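Local coordinates for ABC transporter periplasmic peptide-binding protein (Pseudoalteromonas, PDB 4QFL) that binds dipeptides, here Ala-Phe, and probably delivers them to an ABC transporter for uptake from the periplasm, at residues Met374-Met379 and Ser398-Ile403. Residues are numbered along the deposited sequence; the frame is centred on the assembly and turned at random.
Sequences MSIWAM and SDLRKI
Leu400 O accepts a weak hydrogen bond from Ile403 N at 3.0 Å, an i to i+3 link, while the leucine side chain points at the strand and meets Met374 and Ile376. The contact between the two segments is wholly apolar and rests on one methyl. CD1 of Leu400 lies 4.2 Å from CD1 of Ile376, coming end-on against the flank of that methyl, and 4.4 Å from the sulfur SD of Met374. At the leucine methyl the directions to the two partners make an angle of about 78°, so CD1 fits the corner between them; the other methyl, CD2, stays farther from both. CD1 is the branch that continues the leucine chain away from CA (chi2 163°), which carries it to the strand. The extended arm of Ile376 brings its CD1 out to the helix side, where its flank is met. Met374 runs straight as far as SD, then bends at chi3 -60°, which turns CE away from the leucine and toward Ile376, with CE 4.5 Å from CG1 of Ile376. The approach is loose, burying just 82 Å² in all, and the CA atoms of Met374 and Leu400 remain 9.9 Å apart. All three residues are buried. Strand 373-378 and helix 389-401 belong to a beta-alpha-beta unit completed by the parallel strand 406-410, whose Val407 touches both Leu400 and Ile376; Phe304 and Val405 also pack on Met374. Trp377 turns to the other face of the strand, against Arg420 and Ile421 of helix 414-422; farther along the chain, Met379 touches Tyr385 and Trp414, which line the phenylalanine pocket. The strand is thus packed between helices 389-401 and 414-422, with parallel strands 406-410 and 428-434 as its neighbours.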
loop_
_atom_site.group_PDB
_atom_site.type_symbol
_atom_site.label_atom_id
_atom_site.label_comp_id
_atom_site.label_asym_id
_atom_site.label_seq_id
_atom_site.Cartn_x
_atom_site.Cartn_y
_atom_site.Cartn_z
ATOM N N MET A 374 26.029 -6.296 -10.270
ATOM C CA MET A 374 24.752 -6.480 -9.603
ATOM C C MET A 374 23.636 -5.839 -10.403
ATOM O O MET A 374 23.879 -4.967 -11.245
ATOM C CB MET A 374 24.777 -5.870 -8.205
ATOM C CG MET A 374 24.925 -4.358 -8.188
ATOM S SD MET A 374 24.917 -3.721 -6.510
ATOM C CE MET A 374 23.297 -4.261 -5.949
ATOM N N SER A 375 22.409 -6.273 -10.133
ATOM C CA SER A 375 21.241 -5.618 -10.685
ATOM C C SER A 375 20.638 -4.674 -9.645
ATOM O O SER A 375 20.743 -4.890 -8.429
ATOM C CB SER A 375 20.202 -6.630 -11.192
ATOM O OG SER A 375 19.721 -7.488 -10.158
ATOM N N ILE A 376 20.056 -3.596 -10.146
ATOM C CA ILE A 376 19.154 -2.779 -9.367
ATOM C C ILE A 376 17.851 -2.760 -10.121
ATOM O O ILE A 376 17.781 -2.293 -11.252
ATOM C CB ILE A 376 19.647 -1.347 -9.221
ATOM C CG1 ILE A 376 20.939 -1.312 -8.409
ATOM C CG2 ILE A 376 18.569 -0.479 -8.568
ATOM C CD1 ILE A 376 21.463 0.094 -8.184
ATOM N N TRP A 377 16.818 -3.294 -9.497
ATOM C CA TRP A 377 15.505 -3.277 -10.083
ATOM C C TRP A 377 14.826 -1.938 -9.821
ATOM O O TRP A 377 14.816 -1.462 -8.689
ATOM C CB TRP A 377 14.702 -4.433 -9.515
ATOM C CG TRP A 377 15.110 -5.731 -10.120
ATOM C CD1 TRP A 377 16.372 -6.247 -10.198
ATOM C CD2 TRP A 377 14.246 -6.689 -10.733
ATOM N NE1 TRP A 377 16.347 -7.471 -10.830
ATOM C CE2 TRP A 377 15.051 -7.760 -11.168
ATOM C CE3 TRP A 377 12.866 -6.744 -10.948
ATOM C CZ2 TRP A 377 14.519 -8.872 -11.805
ATOM C CZ3 TRP A 377 12.348 -7.836 -11.584
ATOM C CH2 TRP A 377 13.169 -8.891 -12.006
ATOM N N ALA A 378 14.275 -1.339 -10.877
ATOM C CA ALA A 378 13.678 -0.005 -10.810
ATOM C C ALA A 378 12.214 -0.005 -11.232
ATOM O O ALA A 378 11.871 -0.518 -12.298
ATOM C CB ALA A 378 14.465 0.978 -11.674
ATOM N N MET A 379 11.360 0.589 -10.397
ATOM C CA MET A 379 9.929 0.724 -10.684
ATOM C C MET A 379 9.684 1.520 -11.968
ATOM O O MET A 379 10.387 2.498 -12.237
ATOM C CB MET A 379 9.216 1.391 -9.501
ATOM C CG MET A 379 9.450 0.666 -8.198
ATOM S SD MET A 379 8.737 1.481 -6.752
ATOM C CE MET A 379 9.920 2.802 -6.522
ATOM N N SER A 398 25.962 5.196 -11.890
ATOM C CA SER A 398 27.149 6.035 -11.945
ATOM C C SER A 398 27.951 6.009 -10.639
ATOM O O SER A 398 29.174 5.856 -10.656
ATOM C CB SER A 398 26.763 7.475 -12.284
ATOM O OG SER A 398 27.781 8.381 -11.875
ATOM N N ASP A 399 27.272 6.172 -9.508
ATOM C CA ASP A 399 27.951 6.192 -8.213
ATOM C C ASP A 399 28.744 4.916 -7.944
ATOM O O ASP A 399 29.878 4.985 -7.466
ATOM C CB ASP A 399 26.962 6.403 -7.066
ATOM C CG ASP A 399 26.530 7.844 -6.922
ATOM O OD1 ASP A 399 27.192 8.727 -7.506
ATOM O OD2 ASP A 399 25.529 8.092 -6.215
ATOM N N LEU A 400 28.139 3.762 -8.228
ATOM C CA LEU A 400 28.721 2.463 -7.882
ATOM C C LEU A 400 29.836 2.053 -8.828
ATOM O O LEU A 400 30.802 1.417 -8.414
ATOM C CB LEU A 400 27.646 1.380 -7.861
ATOM C CG LEU A 400 26.706 1.425 -6.659
ATOM C CD1 LEU A 400 25.448 0.613 -6.920
ATOM C CD2 LEU A 400 27.401 0.945 -5.407
ATOM N N ARG A 401 29.689 2.404 -10.101
ATOM C CA ARG A 401 30.747 2.179 -11.075
ATOM C C ARG A 401 32.076 2.714 -10.539
ATOM O O ARG A 401 33.144 2.167 -10.836
ATOM C CB ARG A 401 30.406 2.853 -12.408
ATOM C CG ARG A 401 31.415 2.594 -13.525
ATOM C CD ARG A 401 31.107 3.418 -14.768
ATOM N NE ARG A 401 32.099 3.222 -15.823
ATOM C CZ ARG A 401 31.897 2.497 -16.923
ATOM N NH1 ARG A 401 30.730 1.896 -17.125
ATOM N NH2 ARG A 401 32.863 2.374 -17.830
ATOM N N LYS A 402 32.002 3.773 -9.735
ATOM C CA LYS A 402 33.199 4.475 -9.261
ATOM C C LYS A 402 33.990 3.713 -8.192
ATOM O O LYS A 402 35.206 3.904 -8.044
ATOM C CB LYS A 402 32.847 5.883 -8.778
ATOM C CG LYS A 402 32.416 6.814 -9.901
ATOM C CD LYS A 402 32.085 8.195 -9.368
ATOM C CE LYS A 402 31.525 9.076 -10.467
ATOM N NZ LYS A 402 31.077 10.394 -9.940
ATOM N N ILE A 403 33.304 2.856 -7.446
ATOM C CA ILE A 403 33.987 1.947 -6.548
ATOM C C ILE A 403 34.126 0.599 -7.228
ATOM O O ILE A 403 34.595 -0.361 -6.620
ATOM C CB ILE A 403 33.235 1.759 -5.236
ATOM C CG1 ILE A 403 31.839 1.194 -5.498
ATOM C CG2 ILE A 403 33.156 3.066 -4.493
ATOM C CD1 ILE A 403 31.150 0.712 -4.245
#